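Local coordinates for EvdO2 (Micromonospora carbonacea, PDB 4XAB), which probably catalyses an oxidative cyclization in orthosomycin biosynthesis as a metal-dependent oxygenase of the phytanoyl-CoA dioxygenase family with a double-stranded beta-helix fold, at residues Arg13-Phe18 with Phe101-Glu106; Gln40-Leu45 with Pro225-Val230; Tyr58-Gln63 with Pro73-Pro78; Gly143-Thr148 with Val207-Arg212. One frame throughout, in Å; residues are numbered along the deposited sequence.

Contact 1: residues Arg13-Phe18 with Phe101-Glu106; sequences RDREEF and FLDMAE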
# COMPACT_ATOMS: atom_id res chain seq x y z
N ARG A 13 13.23 -8.89 16.32
CA ARG A 13 12.79 -9.94 15.41
C ARG A 13 11.96 -9.38 14.25
O ARG A 13 12.07 -9.85 13.11
CB ARG A 13 11.97 -10.98 16.18
CG ARG A 13 11.48 -12.13 15.33
CD ARG A 13 10.38 -12.90 16.05
NE ARG A 13 9.27 -12.03 16.43
CZ ARG A 13 8.13 -12.46 16.94
NH1 ARG A 13 7.94 -13.75 17.14
NH2 ARG A 13 7.17 -11.59 17.25
N ASP A 14 11.14 -8.38 14.54
CA ASP A 14 10.32 -7.74 13.51
C ASP A 14 11.22 -7.11 12.45
O ASP A 14 11.01 -7.28 11.26
CB ASP A 14 9.39 -6.67 14.09
CG ASP A 14 8.31 -7.25 14.98
OD1 ASP A 14 7.69 -8.26 14.59
OD2 ASP A 14 8.09 -6.69 16.07
N ARG A 15 12.21 -6.35 12.91
CA ARG A 15 13.12 -5.69 11.99
C ARG A 15 13.95 -6.71 11.21
O ARG A 15 14.19 -6.52 10.00
CB ARG A 15 14.05 -4.74 12.76
CG ARG A 15 15.00 -3.96 11.87
CD ARG A 15 15.99 -3.16 12.71
NE ARG A 15 17.10 -2.65 11.92
CZ ARG A 15 18.23 -3.31 11.71
NH1 ARG A 15 18.41 -4.52 12.23
NH2 ARG A 15 19.19 -2.78 10.96
N GLU A 16 14.37 -7.77 11.89
CA GLU A 16 15.21 -8.77 11.27
C GLU A 16 14.46 -9.47 10.14
O GLU A 16 15.01 -9.67 9.05
CB GLU A 16 15.69 -9.78 12.31
CG GLU A 16 16.49 -10.92 11.73
CD GLU A 16 16.81 -11.99 12.75
OE1 GLU A 16 16.01 -12.18 13.70
OE2 GLU A 16 17.87 -12.64 12.61
N GLU A 17 13.21 -9.82 10.37
CA GLU A 17 12.46 -10.52 9.33
C GLU A 17 12.06 -9.56 8.22
O GLU A 17 12.01 -9.95 7.05
CB GLU A 17 11.24 -11.23 9.92
CG GLU A 17 11.59 -12.42 10.83
CD GLU A 17 12.56 -13.40 10.18
OE1 GLU A 17 12.30 -13.85 9.04
OE2 GLU A 17 13.59 -13.73 10.81
N PHE A 18 11.79 -8.30 8.56
CA PHE A 18 11.59 -7.30 7.50
C PHE A 18 12.80 -7.23 6.57
O PHE A 18 12.64 -7.19 5.35
CB PHE A 18 11.29 -5.91 8.09
CG PHE A 18 11.20 -4.83 7.04
CD1 PHE A 18 10.04 -4.69 6.27
CD2 PHE A 18 12.26 -3.97 6.81
CE1 PHE A 18 9.96 -3.70 5.29
CE2 PHE A 18 12.19 -2.98 5.84
CZ PHE A 18 11.03 -2.85 5.08
N PHE A 101 13.13 0.48 10.78
CA PHE A 101 13.27 -0.51 9.71
C PHE A 101 14.25 -0.06 8.62
O PHE A 101 14.87 -0.89 7.97
CB PHE A 101 11.91 -0.82 9.08
CG PHE A 101 11.06 -1.78 9.89
CD1 PHE A 101 11.36 -2.06 11.21
CD2 PHE A 101 9.96 -2.39 9.31
CE1 PHE A 101 10.57 -2.94 11.95
CE2 PHE A 101 9.16 -3.27 10.04
CZ PHE A 101 9.47 -3.54 11.36
N LEU A 102 14.36 1.25 8.40
CA LEU A 102 15.24 1.77 7.35
C LEU A 102 16.61 2.21 7.86
O LEU A 102 17.48 2.55 7.06
CB LEU A 102 14.58 2.94 6.62
CG LEU A 102 13.28 2.67 5.85
CD1 LEU A 102 12.64 3.98 5.46
CD2 LEU A 102 13.56 1.84 4.62
N ASP A 103 16.79 2.21 9.18
CA ASP A 103 18.01 2.74 9.80
C ASP A 103 18.27 4.17 9.38
O ASP A 103 19.40 4.54 9.04
CB ASP A 103 19.22 1.87 9.48
CG ASP A 103 19.21 0.55 10.21
OD1 ASP A 103 19.01 0.57 11.44
OD2 ASP A 103 19.37 -0.49 9.55
N MET A 104 17.22 4.98 9.40
CA MET A 104 17.30 6.39 9.05
C MET A 104 16.61 7.24 10.09
O MET A 104 15.60 6.83 10.65
CB MET A 104 16.66 6.64 7.69
CG MET A 104 17.38 5.99 6.56
SD MET A 104 16.45 6.29 5.06
CE MET A 104 16.27 8.08 5.12
N ALA A 105 17.16 8.43 10.35
CA ALA A 105 16.53 9.36 11.26
C ALA A 105 15.16 9.74 10.74
O ALA A 105 14.97 9.89 9.54
CB ALA A 105 17.40 10.63 11.45
N GLU A 106 14.20 9.90 11.66
CA GLU A 106 12.84 10.28 11.28
C GLU A 106 12.81 11.57 10.46
O GLU A 106 12.02 11.72 9.53
CB GLU A 106 11.98 10.43 12.53
CG GLU A 106 11.80 9.11 13.28
CD GLU A 106 10.86 9.21 14.46
OE1 GLU A 106 9.94 10.05 14.41
OE2 GLU A 106 11.04 8.45 15.42

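Contact 2: residues Gln40-Leu45 with Pro225-Val230; sequences QAYDRL and PRRAYV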
# COMPACT_ATOMS: atom_id res chain seq x y z
N GLN A 40 -14.64 6.37 10.39
CA GLN A 40 -15.53 7.51 10.25
C GLN A 40 -15.02 8.48 9.20
O GLN A 40 -15.80 9.03 8.42
CB GLN A 40 -15.70 8.23 11.59
CG GLN A 40 -16.49 7.43 12.61
CD GLN A 40 -16.56 8.14 13.95
OE1 GLN A 40 -15.55 8.64 14.46
NE2 GLN A 40 -17.75 8.19 14.53
N ALA A 41 -13.71 8.69 9.18
CA ALA A 41 -13.08 9.53 8.17
C ALA A 41 -13.28 8.97 6.75
O ALA A 41 -13.53 9.73 5.81
CB ALA A 41 -11.61 9.71 8.47
N TYR A 42 -13.15 7.66 6.61
CA TYR A 42 -13.33 7.02 5.31
C TYR A 42 -14.79 7.06 4.87
O TYR A 42 -15.07 7.15 3.67
CB TYR A 42 -12.84 5.57 5.34
CG TYR A 42 -11.37 5.41 5.00
CD1 TYR A 42 -10.40 6.14 5.66
CD2 TYR A 42 -10.96 4.51 4.01
CE1 TYR A 42 -9.05 5.99 5.36
CE2 TYR A 42 -9.60 4.36 3.69
CZ TYR A 42 -8.65 5.11 4.37
OH TYR A 42 -7.31 4.98 4.08
N ASP A 43 -15.71 6.99 5.83
CA ASP A 43 -17.14 7.09 5.54
C ASP A 43 -17.46 8.38 4.77
O ASP A 43 -18.39 8.44 3.96
CB ASP A 43 -17.97 7.05 6.83
CG ASP A 43 -18.14 5.64 7.38
OD1 ASP A 43 -17.87 4.66 6.64
OD2 ASP A 43 -18.56 5.50 8.55
N ARG A 44 -16.68 9.42 5.06
CA ARG A 44 -16.87 10.73 4.43
C ARG A 44 -15.99 10.91 3.20
O ARG A 44 -16.40 11.56 2.24
CB ARG A 44 -16.61 11.85 5.44
CG ARG A 44 -16.85 13.25 4.88
CD ARG A 44 -18.23 13.38 4.25
NE ARG A 44 -19.22 13.92 5.18
CZ ARG A 44 -19.41 15.22 5.38
NH1 ARG A 44 -18.68 16.11 4.72
NH2 ARG A 44 -20.32 15.64 6.25
N LEU A 45 -14.80 10.32 3.22
CA LEU A 45 -13.88 10.40 2.07
C LEU A 45 -14.41 9.60 0.88
O LEU A 45 -14.25 10.00 -0.27
CB LEU A 45 -12.50 9.87 2.44
CG LEU A 45 -11.51 10.79 3.16
CD1 LEU A 45 -10.25 10.01 3.50
CD2 LEU A 45 -11.19 12.00 2.29
N PRO A 225 -16.95 -3.76 2.17
CA PRO A 225 -15.79 -3.00 1.68
C PRO A 225 -14.58 -3.27 2.55
O PRO A 225 -14.74 -3.59 3.73
CB PRO A 225 -16.24 -1.54 1.80
CG PRO A 225 -17.71 -1.58 2.17
CD PRO A 225 -17.93 -2.89 2.83
N ARG A 226 -13.39 -3.16 1.97
CA ARG A 226 -12.16 -3.37 2.71
C ARG A 226 -11.27 -2.16 2.51
O ARG A 226 -10.91 -1.84 1.38
CB ARG A 226 -11.46 -4.64 2.25
CG ARG A 226 -12.38 -5.83 2.22
CD ARG A 226 -12.64 -6.34 3.62
NE ARG A 226 -13.75 -7.28 3.62
CZ ARG A 226 -13.98 -8.15 4.59
NH1 ARG A 226 -13.18 -8.21 5.64
NH2 ARG A 226 -15.02 -8.97 4.50
N ARG A 227 -10.96 -1.49 3.61
CA ARG A 227 -10.26 -0.21 3.57
C ARG A 227 -8.85 -0.29 4.13
O ARG A 227 -8.60 -0.97 5.12
CB ARG A 227 -11.06 0.85 4.34
CG ARG A 227 -12.47 1.04 3.78
CD ARG A 227 -13.42 1.61 4.82
NE ARG A 227 -13.73 0.65 5.89
CZ ARG A 227 -14.60 0.91 6.87
NH1 ARG A 227 -15.22 2.09 6.92
NH2 ARG A 227 -14.84 -0.00 7.81
N ALA A 228 -7.92 0.40 3.49
CA ALA A 228 -6.55 0.45 3.98
C ALA A 228 -6.08 1.88 3.94
O ALA A 228 -6.47 2.66 3.07
CB ALA A 228 -5.63 -0.44 3.14
N TYR A 229 -5.24 2.24 4.91
CA TYR A 229 -4.61 3.55 4.93
C TYR A 229 -3.11 3.29 4.83
O TYR A 229 -2.54 2.59 5.67
CB TYR A 229 -4.95 4.32 6.20
CG TYR A 229 -4.23 5.64 6.36
CD1 TYR A 229 -4.42 6.66 5.43
CD2 TYR A 229 -3.39 5.87 7.44
CE1 TYR A 229 -3.78 7.88 5.58
CE2 TYR A 229 -2.75 7.09 7.59
CZ TYR A 229 -2.95 8.08 6.66
OH TYR A 229 -2.31 9.30 6.79
N VAL A 230 -2.50 3.83 3.79
CA VAL A 230 -1.12 3.50 3.49
C VAL A 230 -0.25 4.72 3.75
O VAL A 230 -0.56 5.82 3.29
CB VAL A 230 -0.93 3.04 2.02
CG1 VAL A 230 0.51 2.65 1.78
CG2 VAL A 230 -1.86 1.87 1.71
O HOH W 1 -15.84 4.14 4.92
O HOH W 2 -17.57 2.83 9.15

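Contact 3: residues Tyr58-Gln63 with Pro73-Pro78; sequences YDIAGQ and PQIIKP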
# COMPACT_ATOMS: atom_id res chain seq x y z
N TYR A 58 -18.44 5.33 -6.32
CA TYR A 58 -17.83 6.09 -5.24
C TYR A 58 -17.49 7.47 -5.77
O TYR A 58 -16.92 7.61 -6.85
CB TYR A 58 -16.59 5.36 -4.70
CG TYR A 58 -16.97 4.23 -3.79
CD1 TYR A 58 -17.23 4.45 -2.44
CD2 TYR A 58 -17.13 2.94 -4.27
CE1 TYR A 58 -17.60 3.42 -1.60
CE2 TYR A 58 -17.51 1.90 -3.43
CZ TYR A 58 -17.74 2.15 -2.10
OH TYR A 58 -18.11 1.12 -1.26
N ASP A 59 -17.88 8.49 -5.01
CA ASP A 59 -17.84 9.85 -5.52
C ASP A 59 -16.46 10.44 -5.32
O ASP A 59 -16.28 11.33 -4.50
CB ASP A 59 -18.90 10.71 -4.84
CG ASP A 59 -19.29 11.90 -5.67
OD1 ASP A 59 -18.67 12.11 -6.74
OD2 ASP A 59 -20.21 12.64 -5.24
N ILE A 60 -15.50 9.93 -6.07
CA ILE A 60 -14.14 10.45 -6.03
C ILE A 60 -13.56 10.48 -7.44
O ILE A 60 -14.10 9.84 -8.36
CB ILE A 60 -13.22 9.61 -5.11
CG1 ILE A 60 -13.17 8.16 -5.58
CG2 ILE A 60 -13.67 9.70 -3.66
CD1 ILE A 60 -12.21 7.28 -4.79
N ALA A 61 -12.47 11.22 -7.61
CA ALA A 61 -11.74 11.21 -8.87
C ALA A 61 -11.29 9.79 -9.18
O ALA A 61 -10.85 9.06 -8.29
CB ALA A 61 -10.56 12.16 -8.81
N GLY A 62 -11.44 9.38 -10.44
CA GLY A 62 -11.07 8.04 -10.85
C GLY A 62 -12.26 7.11 -10.95
O GLY A 62 -12.19 6.08 -11.62
N GLN A 63 -13.36 7.47 -10.29
CA GLN A 63 -14.56 6.64 -10.28
C GLN A 63 -15.72 7.31 -11.00
O GLN A 63 -16.30 6.75 -11.93
CB GLN A 63 -14.96 6.30 -8.85
CG GLN A 63 -13.87 5.60 -8.06
CD GLN A 63 -13.65 4.19 -8.55
OE1 GLN A 63 -14.60 3.44 -8.77
NE2 GLN A 63 -12.38 3.82 -8.74
N PRO A 73 -11.03 2.14 -6.16
CA PRO A 73 -11.24 3.44 -5.53
C PRO A 73 -10.07 3.83 -4.63
O PRO A 73 -9.72 3.10 -3.71
CB PRO A 73 -12.52 3.24 -4.71
CG PRO A 73 -13.23 2.15 -5.42
CD PRO A 73 -12.16 1.23 -5.92
N GLN A 74 -9.47 4.98 -4.90
CA GLN A 74 -8.35 5.40 -4.08
C GLN A 74 -8.16 6.91 -4.11
O GLN A 74 -8.54 7.59 -5.06
CB GLN A 74 -7.06 4.70 -4.52
CG GLN A 74 -6.72 4.78 -5.99
CD GLN A 74 -5.87 3.60 -6.44
OE1 GLN A 74 -6.20 2.91 -7.41
NE2 GLN A 74 -4.76 3.37 -5.75
N ILE A 75 -7.60 7.41 -3.02
CA ILE A 75 -7.31 8.83 -2.88
C ILE A 75 -5.84 9.02 -2.56
O ILE A 75 -5.36 8.58 -1.52
CB ILE A 75 -8.17 9.46 -1.77
CG1 ILE A 75 -9.66 9.28 -2.08
CG2 ILE A 75 -7.83 10.93 -1.60
CD1 ILE A 75 -10.57 9.55 -0.90
N ILE A 76 -5.11 9.66 -3.47
CA ILE A 76 -3.71 9.95 -3.20
C ILE A 76 -3.64 11.16 -2.27
O ILE A 76 -4.37 12.14 -2.45
CB ILE A 76 -2.91 10.21 -4.50
CG1 ILE A 76 -1.44 10.51 -4.18
CG2 ILE A 76 -3.53 11.34 -5.30
CD1 ILE A 76 -0.76 9.41 -3.39
N LYS A 77 -2.78 11.07 -1.26
CA LYS A 77 -2.62 12.12 -0.25
C LYS A 77 -3.94 12.60 0.36
O LYS A 77 -4.28 13.78 0.27
CB LYS A 77 -1.86 13.30 -0.85
CG LYS A 77 -0.41 12.96 -1.14
CD LYS A 77 0.30 14.08 -1.89
CE LYS A 77 1.77 13.73 -2.10
NZ LYS A 77 2.42 14.57 -3.14
N PRO A 78 -4.68 11.69 1.02
CA PRO A 78 -5.95 12.07 1.65
C PRO A 78 -5.76 13.10 2.76
O PRO A 78 -6.72 13.77 3.15
CB PRO A 78 -6.47 10.74 2.21
CG PRO A 78 -5.22 9.94 2.46
CD PRO A 78 -4.33 10.28 1.30
O HOH W 3 -10.18 6.09 -7.84
O HOH W 4 -9.71 9.81 -6.06

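Contact 4: residues Gly143-Thr148 with Val207-Arg212; sequences GLSIWT and VVHDFR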
# COMPACT_ATOMS: atom_id res chain seq x y z
N GLY A 143 13.13 3.08 0.87
CA GLY A 143 11.82 3.39 1.40
C GLY A 143 10.95 2.19 1.63
O GLY A 143 11.30 1.06 1.28
N LEU A 144 9.79 2.46 2.20
CA LEU A 144 8.85 1.39 2.46
C LEU A 144 7.44 1.96 2.56
O LEU A 144 7.23 3.18 2.57
CB LEU A 144 9.23 0.64 3.75
CG LEU A 144 9.47 1.42 5.05
CD1 LEU A 144 8.18 1.98 5.64
CD2 LEU A 144 10.14 0.52 6.09
N SER A 145 6.49 1.04 2.62
CA SER A 145 5.08 1.36 2.79
C SER A 145 4.53 0.64 4.01
O SER A 145 4.87 -0.51 4.24
CB SER A 145 4.27 0.93 1.56
OG SER A 145 4.66 1.68 0.43
N ILE A 146 3.67 1.33 4.76
CA ILE A 146 2.97 0.76 5.90
C ILE A 146 1.48 0.82 5.60
O ILE A 146 0.87 1.90 5.54
CB ILE A 146 3.30 1.51 7.22
CG1 ILE A 146 4.80 1.44 7.50
CG2 ILE A 146 2.57 0.89 8.39
CD1 ILE A 146 5.27 2.31 8.68
N TRP A 147 0.92 -0.36 5.34
CA TRP A 147 -0.45 -0.60 4.90
C TRP A 147 -1.28 -0.97 6.12
O TRP A 147 -1.20 -2.11 6.57
CB TRP A 147 -0.43 -1.73 3.86
CG TRP A 147 -1.66 -2.06 3.03
CD1 TRP A 147 -1.98 -1.56 1.79
CD2 TRP A 147 -2.66 -3.06 3.32
NE1 TRP A 147 -3.14 -2.15 1.33
CE2 TRP A 147 -3.57 -3.07 2.24
CE3 TRP A 147 -2.88 -3.92 4.40
CZ2 TRP A 147 -4.69 -3.91 2.21
CZ3 TRP A 147 -4.00 -4.77 4.36
CH2 TRP A 147 -4.89 -4.75 3.28
N THR A 148 -2.02 -0.01 6.69
CA THR A 148 -2.82 -0.28 7.89
C THR A 148 -4.24 -0.57 7.47
O THR A 148 -4.85 0.24 6.77
CB THR A 148 -2.83 0.92 8.87
OG1 THR A 148 -1.49 1.22 9.29
CG2 THR A 148 -3.72 0.64 10.09
N VAL A 207 0.73 -4.33 7.28
CA VAL A 207 1.87 -4.96 6.68
C VAL A 207 2.79 -3.84 6.22
O VAL A 207 2.35 -2.74 5.84
CB VAL A 207 1.49 -5.89 5.50
CG1 VAL A 207 0.81 -7.14 6.01
CG2 VAL A 207 0.60 -5.17 4.52
N VAL A 208 4.07 -4.13 6.32
CA VAL A 208 5.12 -3.19 5.92
C VAL A 208 5.95 -3.83 4.81
O VAL A 208 6.37 -4.96 4.97
CB VAL A 208 6.03 -2.85 7.11
CG1 VAL A 208 7.06 -1.79 6.73
CG2 VAL A 208 5.18 -2.39 8.32
N HIS A 209 6.20 -3.13 3.70
CA HIS A 209 7.08 -3.73 2.69
C HIS A 209 7.98 -2.72 2.01
O HIS A 209 7.63 -1.56 1.81
CB HIS A 209 6.29 -4.49 1.61
CG HIS A 209 5.31 -3.66 0.84
ND1 HIS A 209 3.97 -3.59 1.19
CD2 HIS A 209 5.45 -2.90 -0.27
CE1 HIS A 209 3.35 -2.80 0.34
NE2 HIS A 209 4.21 -2.38 -0.56
N ASP A 210 9.15 -3.23 1.66
CA ASP A 210 10.17 -2.47 0.93
C ASP A 210 9.69 -2.06 -0.47
O ASP A 210 8.84 -2.72 -1.06
CB ASP A 210 11.44 -3.31 0.83
CG ASP A 210 12.61 -2.54 0.23
OD1 ASP A 210 12.86 -2.64 -0.99
OD2 ASP A 210 13.28 -1.83 1.00
N PHE A 211 10.23 -0.97 -0.99
CA PHE A 211 9.91 -0.53 -2.34
C PHE A 211 10.15 -1.61 -3.40
O PHE A 211 9.56 -1.56 -4.48
CB PHE A 211 10.73 0.72 -2.69
CG PHE A 211 10.18 2.00 -2.13
CD1 PHE A 211 8.96 2.04 -1.50
CD2 PHE A 211 10.91 3.18 -2.25
CE1 PHE A 211 8.45 3.23 -0.99
CE2 PHE A 211 10.40 4.37 -1.76
CZ PHE A 211 9.18 4.39 -1.12
N ARG A 212 11.03 -2.57 -3.11
CA ARG A 212 11.36 -3.57 -4.14
C ARG A 212 10.72 -4.94 -3.88
O ARG A 212 10.92 -5.87 -4.66
CB ARG A 212 12.88 -3.71 -4.25
CG ARG A 212 13.37 -4.03 -5.65
CD ARG A 212 14.88 -3.89 -5.74
NE ARG A 212 15.31 -2.52 -6.01
CZ ARG A 212 16.57 -2.19 -6.29
NH1 ARG A 212 17.51 -3.12 -6.30
NH2 ARG A 212 16.89 -0.92 -6.54
O HOH W 5 13.95 0.54 -0.46
O HOH W 6 6.62 0.02 -0.57

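Contact 1: residues Arg13-Phe18 with Phe101-Glu106
F18 and F101 form the packed heart of this meeting between helix 12-21 and the C-terminal end of helix 89-102. Their rings make an offset stack, centroids 4.8 Å apart and planes 26° from parallel. With its CG anti to the backbone N, F18 brings its ring under CD2 of F101, which stands above one face, displaced toward the rim and 3.6 Å from CG of F18. CB of F18 lies over a face of the F101 ring in a CH-pi contact, and CE1 of F101 comes 3.8 Å from CA of R15. L144 and V208 of the sheet also touch both phenylalanines. An alanine in place of F101 would remove the stacked ring and would probably loosen the seating of F18 and helix 12-21. The solvent side is looser and polar: R15 is partly exposed and D103, just beyond the helix, exposed. R15, extended from CG to NE, runs past F101 into a salt bridge. Its NH2 donates to OD2 of D103 at 2.7 Å and 158°, in the guanidinium plane and on the syn lone pair. Because OD2 of D103 also pairs with R19, this carboxylate probably stays ionised and offsets the closeness of two like charges.

Contact 2: residues Gln40-Leu45 with Pro225-Val230
Y42 points from helix 32-45 toward strand 226-234, while R227 reaches back beside it, so the two side chains slide past each other in opposite directions. Ring and guanidinium planes stand 80° apart, and the contact is made by the arginine's aliphatic part: CB of R227 is 3.7 Å from CD2 of Y42. Tyrosine suits this place because it is long enough to span the gap and still ends in a donor. Its OH gives a hydrogen bond to O of A228 at 2.7 Å, coming from above the carbonyl plane. The same OH meets the edge of the Y229 ring, 3.2 Å from CB of Y229. Further out, the bend at chi3 of R227 brings its guanidinium to D43; the side chains cross obliquely, with the two flat groups turned by only 27°. This salt bridge is long, 3.7 Å from OD1 of D43 to NH1 of R227, and two waters fill it in. One donates to OD1 of D43 and accepts from NH1 of R227, while the other links OD2 of D43 to NH1 of R227 through a weak second bond. The firmer partner of R227 is D151, which takes NH2. The short helix and strand segments cross at 103°, and A228 points away from the helix toward W147: a helix laid across the outer face of the sheet in a double-stranded beta-helix.

Contact 3: residues Tyr58-Gln63 with Pro73-Pro78
Apolar contacts, an amide laid against a proline and two bridging waters join loop 58-63 to the start of strand 74-76. The apolar part centres on I60, whose CG1 takes the crowded position between the backbone N and the carbonyl carbon. From there CD1 of I60 reaches CB of P73 at 4.1 Å, while CG2 of I60 meets CD1 of I75. CD1 of I60 also packs against the backbone, in van der Waals contact with N of Q74 at 3.6 Å. CD2 of Y58 approaches CG of P73 obliquely at 4.1 Å. Q63, bent at chi2, lays its amide against the same proline, CD of Q63 lying 3.8 Å from CG of P73. Its NE2 gives a hydrogen bond to O of L71 and another to a water. That water also accepts from N of Q74 and donates to O of A61; a second one donates to O of A61 at 2.6 Å and to O of Q74 at 2.7 Å. An alanine in place of Q63 would lose both amide bonds and would probably leave P73 less firmly held. I75, with P73 and K77 flanking the strand, bonds to strand 110-118: a short strand added to the edge of the sheet, its outer edge met by water and loop, in a protein with a double-stranded beta-helix fold.

Contact 4: residues Gly143-Thr148 with Val207-Arg212
Backbone hydrogen bonds make the first shell between strands 139-149 and 206-210, which run antiparallel. S145 with H209 and W147 with V207 are hydrogen-bonded pairs; L144 with D210 and I146 with V208 are non-hydrogen-bonded pairs. The straightest bond, from N of W147 to O of V207, measures 2.8 Å at 171°, nearly along the C=O axis. Beyond the regular pairing, N of F211 still reaches O of G143 at 3.2 Å, from above the carbonyl plane. On one face the branched residues I146 and V208 lie side by side, CG1 of I146 being 3.9 Å from CG2 of V208. On the other, CG2 of V207 touches CB of W147 at 3.7 Å, and CB of S145 sits over a face of the H209 imidazole in a CH-pi contact. CA of G143 lies 3.7 Å from the F211 ring centroid, above its face; with F211 so placed a side chain would not fit, and glycine suits the place. Further out, D210 and H209 are held by polar partners. OD1 of D210 accepts from N of R212, an Asx turn. H209 is gripped at ND1 by OH of Y162 and at NE2 by OD2 of D131, whose charge would probably polarise the imidazole. D131 binds nickel with H129 and H215, placing H209 in the second shell of a two-His-one-carboxylate facial triad, where nickel probably replaces the family's usual iron.

In the fold
Contacts 2, 3 and 4 all reach the same antiparallel sheet, and contact 1 packs helices against it. Contact 4 lies nearest the middle of the chain; its centre is about 11 Å from that of contact 1, 19 Å from that of contact 2 and 21 Å from that of contact 3. Strands 139-149 and 226-234, neighbours in the sheet, tie contact 4 to contact 2, while L45 and P78 help join contacts 2 and 3, whose centres are about 11 Å apart. Contacts 1 and 3 lie on opposite sides of the chain's centre. Along the chain contacts 1 and 2 interlock, contact 3 nests inside both, and contact 4 follows contact 1 within contact 2, so segments far apart in sequence are tied to one sheet, and contact 4 carries H209 beside the nickel site.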